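Local coordinates for oxidase/hydroxylase (Streptomyces hygroscopicus subsp. hygroscopicus, PDB 4XCB), which probably acts as a 2-oxoglutarate-dependent dioxygenase, holding a metal ion, 2-oxoglutarate and a hygromycin B variant together in a double-stranded beta-helix fold, at residues A[63-68]-A[223-228]; A[88-93]-A[138-143]. One frame throughout, in Å; residues are numbered along the deposited sequence.

Interaction 1: A[63-68]-A[223-228]; sequences PVFARL and TAFGYG
The phenyl rings of F65 and F225 approach each other obliquely, with F65 CD1 4.3 Å from F225 CZ, while L68 CD2 lies in the plane of the F65 ring at its edge. They belong to a helix-on-sheet layer of the double-stranded beta-helix: helix 63-68 crosses strand 223-228 at -49°, the axes 10.5 Å apart at closest approach. No hydrogen bond joins the two segments. L68 crosses F225 at about a right angle; with CG anti to the backbone N (chi1 179°), its CD2 comes to 3.6 Å from F225 CE2. The carbonyl O of F65 comes to 3.9 Å from F225 CE1. An alanine in place of F225 would take away the ring that L68 packs on and would probably loosen the seat of the helix on the strand. L74 of helix 72-82 also touches F225, while F35 and L39 of helix 29-40 pack on L68 and F65, respectively. Farther along the strand, Y227 OH hydrogen-bonds to A69 O. At T223, CG2 is anti to the carbonyl carbon and meets F65 CE1 at 4.0 Å, whereas buried OG1 has no hydrogen-bond partner and lies 4.1 Å from L68 CD2.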
loop_
_atom_site.group_PDB
_atom_site.type_symbol
_atom_site.label_atom_id
_atom_site.label_comp_id
_atom_site.label_asym_id
_atom_site.label_seq_id
_atom_site.Cartn_x
_atom_site.Cartn_y
_atom_site.Cartn_z
ATOM N N PRO A 63 37.628 12.832 13.902
ATOM C CA PRO A 63 37.155 11.750 14.770
ATOM C C PRO A 63 35.984 12.153 15.646
ATOM O O PRO A 63 35.226 11.277 16.066
ATOM C CB PRO A 63 38.378 11.436 15.633
ATOM C CG PRO A 63 39.518 11.807 14.784
ATOM C CD PRO A 63 39.078 13.046 14.055
ATOM N N VAL A 64 35.859 13.444 15.956
ATOM C CA VAL A 64 34.723 13.924 16.724
ATOM C C VAL A 64 33.424 13.646 15.992
ATOM O O VAL A 64 32.459 13.161 16.585
ATOM C CB VAL A 64 34.829 15.436 17.008
ATOM C CG1 VAL A 64 33.487 16.005 17.455
ATOM C CG2 VAL A 64 35.904 15.683 18.046
ATOM N N PHE A 65 33.403 13.944 14.700
ATOM C CA PHE A 65 32.186 13.735 13.946
ATOM C C PHE A 65 32.032 12.291 13.495
ATOM O O PHE A 65 30.907 11.835 13.286
ATOM C CB PHE A 65 32.125 14.715 12.784
ATOM C CG PHE A 65 31.873 16.120 13.237
ATOM C CD1 PHE A 65 30.701 16.427 13.919
ATOM C CD2 PHE A 65 32.802 17.128 13.027
ATOM C CE1 PHE A 65 30.462 17.707 14.367
ATOM C CE2 PHE A 65 32.557 18.422 13.472
ATOM C CZ PHE A 65 31.395 18.705 14.146
ATOM N N ALA A 66 33.139 11.561 13.399
ATOM C CA ALA A 66 33.050 10.113 13.233
ATOM C C ALA A 66 32.301 9.490 14.408
ATOM O O ALA A 66 31.469 8.602 14.225
ATOM C CB ALA A 66 34.439 9.488 13.098
ATOM N N ARG A 67 32.590 9.968 15.617
ATOM C CA ARG A 67 31.942 9.439 16.812
ATOM C C ARG A 67 30.497 9.905 16.904
ATOM O O ARG A 67 29.618 9.139 17.313
ATOM C CB ARG A 67 32.716 9.838 18.071
ATOM C CG ARG A 67 34.058 9.099 18.183
ATOM C CD ARG A 67 34.694 9.272 19.546
ATOM N NE ARG A 67 35.210 10.620 19.719
ATOM C CZ ARG A 67 36.427 10.997 19.336
ATOM N NH1 ARG A 67 37.248 10.121 18.767
ATOM N NH2 ARG A 67 36.819 12.246 19.522
ATOM N N LEU A 68 30.254 11.149 16.513
ATOM C CA LEU A 68 28.892 11.679 16.513
ATOM C C LEU A 68 28.007 10.832 15.599
ATOM O O LEU A 68 26.883 10.491 15.967
ATOM C CB LEU A 68 28.869 13.151 16.083
ATOM C CG LEU A 68 27.492 13.794 16.031
ATOM C CD1 LEU A 68 26.782 13.559 17.351
ATOM C CD2 LEU A 68 27.618 15.278 15.755
ATOM N N THR A 223 24.835 20.001 11.488
ATOM C CA THR A 223 25.471 18.843 10.875
ATOM C C THR A 223 24.414 17.787 10.588
ATOM O O THR A 223 23.506 17.578 11.386
ATOM C CB THR A 223 26.567 18.262 11.782
ATOM O OG1 THR A 223 25.988 17.909 13.045
ATOM C CG2 THR A 223 27.667 19.301 12.008
ATOM N N ALA A 224 24.514 17.148 9.432
ATOM C CA ALA A 224 23.497 16.202 8.985
ATOM C C ALA A 224 24.120 14.841 8.754
ATOM O O ALA A 224 25.174 14.732 8.118
ATOM C CB ALA A 224 22.844 16.683 7.710
ATOM N N PHE A 225 23.452 13.802 9.244
ATOM C CA PHE A 225 23.948 12.443 9.035
ATOM C C PHE A 225 22.857 11.610 8.405
ATOM O O PHE A 225 21.728 11.600 8.896
ATOM C CB PHE A 225 24.422 11.838 10.357
ATOM C CG PHE A 225 25.539 12.610 10.997
ATOM C CD1 PHE A 225 26.851 12.376 10.629
ATOM C CD2 PHE A 225 25.279 13.570 11.953
ATOM C CE1 PHE A 225 27.889 13.094 11.208
ATOM C CE2 PHE A 225 26.310 14.304 12.536
ATOM C CZ PHE A 225 27.621 14.058 12.158
ATOM N N GLY A 226 23.197 10.916 7.317
ATOM C CA GLY A 226 22.212 10.212 6.517
ATOM C C GLY A 226 22.437 8.730 6.668
ATOM O O GLY A 226 23.574 8.265 6.607
ATOM N N TYR A 227 21.350 8.001 6.897
ATOM C CA TYR A 227 21.411 6.571 7.158
ATOM C C TYR A 227 20.451 5.826 6.272
ATOM O O TYR A 227 19.373 6.330 5.943
ATOM C CB TYR A 227 21.081 6.252 8.621
ATOM C CG TYR A 227 21.917 6.979 9.645
ATOM C CD1 TYR A 227 21.518 8.216 10.128
ATOM C CD2 TYR A 227 23.104 6.434 10.124
ATOM C CE1 TYR A 227 22.271 8.892 11.070
ATOM C CE2 TYR A 227 23.862 7.100 11.071
ATOM C CZ TYR A 227 23.448 8.327 11.533
ATOM O OH TYR A 227 24.194 9.004 12.477
ATOM N N GLY A 228 20.804 4.598 5.922
ATOM C CA GLY A 228 19.868 3.718 5.258
ATOM C C GLY A 228 20.358 2.293 5.359
ATOM O O GLY A 228 21.282 2.003 6.130
#

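Interaction 2: A[88-93]-A[138-143]; sequences LLEGYG and YVKALV. With HY0 (hygromycin b variant), chain G; AKG (2-oxoglutaric acid), chain F.
A polar network of side chains bridges two strands that are not neighbours, on the ligand-binding side of the main sheet of the double-stranded beta-helix. Strand 220-229 runs between segments 88-93 and 138-143, so side chains alone span the gap. L89 and E90 both face G226 in a classic beta bulge, and both their side chains reach the Y138 ring. L89 CD1 sits over one face in a CH-pi contact, 4.0 Å from the ring centroid. E90 OE1 lies at the ring's edge, where Y138 OH donates to it over 2.7 Å; the donor comes from above the carboxylate, 62° out of its plane, and carboxylate and ring planes are 84° apart. OE1 accepts a second bond, from O32 of the hygromycin B variant at 2.6 Å, while E90 OE2 takes O31 of the same sugar at 2.9 Å. Both carboxylate oxygens thus hold hydroxyls of the bound hygromycin B variant, with Y138, in a second shell, probably steadying the group. The second bridge joins K140 to Y92. The extended lysine chain brings NZ to the edge of the tyrosine ring, in its plane, where it donates to Y92 OH at 2.8 Å and also to ligand O32 at 2.9 Å. Y92 OH in turn donates to O2 of 2-oxoglutarate over 2.5 Å. R54 makes a cation-pi contact with Y92, and E205 offers NZ a long, weak ion pair. E90 OE1 and K140 NZ, 4.1 Å apart, fall beyond a salt bridge but bind the same hydroxyl, so the ammonium probably offsets the charge of E90. Through its bond to Y92 OH it would probably also polarise that hydroxyl toward the cosubstrate carboxylate, linking the sugar and 2-oxoglutarate through K140 and Y92.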
loop_
_atom_site.group_PDB
_atom_site.type_symbol
_atom_site.label_atom_id
_atom_site.label_comp_id
_atom_site.label_asym_id
_atom_site.label_seq_id
_atom_site.Cartn_x
_atom_site.Cartn_y
_atom_site.Cartn_z
ATOM N N LEU A 88 25.885 3.991 7.371
ATOM C CA LEU A 88 26.039 5.439 7.301
ATOM C C LEU A 88 26.245 5.868 5.856
ATOM O O LEU A 88 27.203 5.427 5.211
ATOM C CB LEU A 88 27.216 5.880 8.178
ATOM C CG LEU A 88 27.583 7.362 8.100
ATOM C CD1 LEU A 88 26.508 8.227 8.721
ATOM C CD2 LEU A 88 28.923 7.604 8.792
ATOM N N LEU A 89 25.362 6.721 5.332
ATOM C CA LEU A 89 25.416 7.045 3.899
ATOM C C LEU A 89 26.110 8.373 3.611
ATOM O O LEU A 89 26.689 8.564 2.536
ATOM C CB LEU A 89 24.008 7.067 3.303
ATOM C CG LEU A 89 23.237 5.761 3.420
ATOM C CD1 LEU A 89 21.873 5.998 2.802
ATOM C CD2 LEU A 89 23.951 4.603 2.744
ATOM N N GLU A 90 26.072 9.279 4.579
ATOM C CA GLU A 90 26.726 10.581 4.435
ATOM C C GLU A 90 26.786 11.318 5.761
ATOM O O GLU A 90 26.028 11.026 6.678
ATOM C CB GLU A 90 26.008 11.452 3.405
ATOM C CG GLU A 90 24.536 11.620 3.695
ATOM C CD GLU A 90 23.851 12.555 2.712
ATOM O OE1 GLU A 90 22.608 12.513 2.641
ATOM O OE2 GLU A 90 24.545 13.332 2.022
ATOM N N GLY A 91 27.705 12.271 5.861
ATOM C CA GLY A 91 27.744 13.139 7.019
ATOM C C GLY A 91 28.369 14.443 6.596
ATOM O O GLY A 91 29.535 14.473 6.172
ATOM N N TYR A 92 27.603 15.525 6.688
ATOM C CA TYR A 92 28.097 16.820 6.239
ATOM C C TYR A 92 27.665 17.949 7.165
ATOM O O TYR A 92 26.832 17.763 8.050
ATOM C CB TYR A 92 27.630 17.108 4.807
ATOM C CG TYR A 92 26.130 17.181 4.636
ATOM C CD1 TYR A 92 25.391 16.042 4.347
ATOM C CD2 TYR A 92 25.467 18.393 4.735
ATOM C CE1 TYR A 92 24.026 16.100 4.182
ATOM C CE2 TYR A 92 24.102 18.462 4.576
ATOM C CZ TYR A 92 23.392 17.311 4.298
ATOM O OH TYR A 92 22.031 17.392 4.133
ATOM N N GLY A 93 28.257 19.118 6.957
ATOM C CA GLY A 93 27.910 20.280 7.745
ATOM C C GLY A 93 27.508 21.417 6.837
ATOM O O GLY A 93 27.941 21.472 5.698
ATOM N N TYR A 138 15.680 5.978 3.759
ATOM C CA TYR A 138 16.667 7.044 3.778
ATOM C C TYR A 138 16.214 8.069 4.783
ATOM O O TYR A 138 15.225 8.760 4.546
ATOM C CB TYR A 138 16.831 7.681 2.391
ATOM C CG TYR A 138 18.166 8.355 2.159
ATOM C CD1 TYR A 138 18.966 7.985 1.090
ATOM C CD2 TYR A 138 18.633 9.336 3.014
ATOM C CE1 TYR A 138 20.190 8.584 0.871
ATOM C CE2 TYR A 138 19.852 9.950 2.802
ATOM C CZ TYR A 138 20.627 9.572 1.731
ATOM O OH TYR A 138 21.858 10.165 1.502
ATOM N N VAL A 139 16.904 8.137 5.918
ATOM C CA VAL A 139 16.584 9.124 6.936
ATOM C C VAL A 139 17.832 9.912 7.328
ATOM O O VAL A 139 18.986 9.442 7.181
ATOM C CB VAL A 139 15.952 8.475 8.183
ATOM C CG1 VAL A 139 14.677 7.692 7.792
ATOM C CG2 VAL A 139 16.938 7.565 8.850
ATOM N N LYS A 140 17.602 11.130 7.800
ATOM C CA LYS A 140 18.661 12.002 8.248
ATOM C C LYS A 140 18.464 12.392 9.684
ATOM O O LYS A 140 17.338 12.625 10.125
ATOM C CB LYS A 140 18.732 13.264 7.400
ATOM C CG LYS A 140 19.406 13.094 6.087
ATOM C CD LYS A 140 19.647 14.452 5.468
ATOM C CE LYS A 140 20.157 14.301 4.059
ATOM N NZ LYS A 140 20.032 15.592 3.313
ATOM N N ALA A 141 19.566 12.483 10.412
ATOM C CA ALA A 141 19.560 13.155 11.697
ATOM C C ALA A 141 20.238 14.497 11.514
ATOM O O ALA A 141 21.430 14.570 11.222
ATOM C CB ALA A 141 20.271 12.324 12.759
ATOM N N LEU A 142 19.466 15.564 11.656
ATOM C CA LEU A 142 20.008 16.907 11.628
ATOM C C LEU A 142 20.283 17.357 13.055
ATOM O O LEU A 142 19.364 17.476 13.867
ATOM C CB LEU A 142 19.039 17.886 10.949
ATOM C CG LEU A 142 18.465 17.528 9.581
ATOM C CD1 LEU A 142 17.457 18.566 9.147
ATOM C CD2 LEU A 142 19.546 17.451 8.552
ATOM N N VAL A 143 21.554 17.597 13.350
ATOM C CA VAL A 143 21.967 18.115 14.638
ATOM C C VAL A 143 22.197 19.622 14.519
ATOM O O VAL A 143 23.189 20.084 13.935
ATOM C CB VAL A 143 23.256 17.424 15.140
ATOM C CG1 VAL A 143 23.607 17.960 16.533
ATOM C CG2 VAL A 143 23.097 15.899 15.130
HETATM C C1 HY0 G . 19.740 17.739 -7.046
HETATM C C2 HY0 G . 19.618 18.266 -8.459
HETATM C C3 HY0 G . 20.983 18.717 -8.958
HETATM C C4 HY0 G . 21.550 19.802 -8.043
HETATM C C5 HY0 G . 21.583 19.343 -6.583
HETATM C C6 HY0 G . 20.263 18.809 -6.118
HETATM N N7 HY0 G . 19.128 17.226 -9.281
HETATM O O8 HY0 G . 18.452 17.369 -6.614
HETATM N N9 HY0 G . 22.872 20.111 -8.470
HETATM C C10 HY0 G . 22.793 21.014 -9.615
HETATM O O11 HY0 G . 21.913 20.458 -5.783
HETATM C C12 HY0 G . 19.541 17.757 -2.615
HETATM C C13 HY0 G . 19.490 18.618 -3.848
HETATM O O14 HY0 G . 19.676 19.988 -3.591
HETATM C C15 HY0 G . 18.690 20.462 -2.717
HETATM C C16 HY0 G . 19.030 19.944 -1.355
HETATM C C17 HY0 G . 18.941 18.365 -1.422
HETATM O O18 HY0 G . 20.469 18.217 -4.803
HETATM C C19 HY0 G . 18.714 21.989 -2.731
HETATM O O20 HY0 G . 18.196 22.433 -3.988
HETATM O O21 HY0 G . 20.303 20.325 -0.991
HETATM O O22 HY0 G . 19.563 17.857 -0.316
HETATM C C23 HY0 G . 20.545 16.921 -0.800
HETATM C C24 HY0 G . 21.730 16.948 0.106
HETATM C C25 HY0 G . 22.632 15.756 -0.172
HETATM C C26 HY0 G . 21.854 14.457 -0.124
HETATM C C27 HY0 G . 20.740 14.543 -1.111
HETATM O O28 HY0 G . 19.937 15.652 -0.774
HETATM O O29 HY0 G . 20.893 17.314 -2.196
HETATM O O30 HY0 G . 22.519 18.125 -0.100
HETATM O O31 HY0 G . 23.692 15.770 0.757
HETATM O O32 HY0 G . 21.328 14.201 1.181
HETATM C C33 HY0 G . 19.865 13.277 -1.060
HETATM C C34 HY0 G . 19.101 13.138 -2.352
HETATM O O35 HY0 G . 19.934 12.700 -3.405
HETATM N N36 HY0 G . 18.922 13.424 -0.015
HETATM C C1 AKG F . 19.387 19.280 3.702
HETATM O O1 AKG F . 19.007 18.473 2.797
HETATM O O2 AKG F . 20.621 19.465 3.928
HETATM C C2 AKG F . 18.362 20.018 4.520
HETATM O O5 AKG F . 17.193 19.722 4.351
HETATM C C3 AKG F . 18.798 21.115 5.477
HETATM C C4 AKG F . 17.793 21.405 6.567
HETATM C C5 AKG F . 18.175 22.685 7.293
HETATM O O3 AKG F . 17.542 23.033 8.329
HETATM O O4 AKG F . 19.125 23.388 6.854
#

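In the fold
Strand 220-229 connects the two contacts, whose centres are about 6 Å apart: interaction 1 uses its outward-facing side chains, and interaction 2 spans it on the ligand side. The backbones join through probable hydrogen bonds between L89 N and G226 O (2.7 Å) and between A224 N and Y92 O (2.8 Å). Between the T223 and F225 side chains, A224 points the other way, its CB 3.5 Å from L142 CD2. Interaction 2 touches both organic ligands, and the K140 side chain is about 4 Å from the nickel ion. Interaction 1 stands farther back, with the T223 side chain about 10 Å from 2-oxoglutarate and that of F225 about 10 Å from the hygromycin B variant.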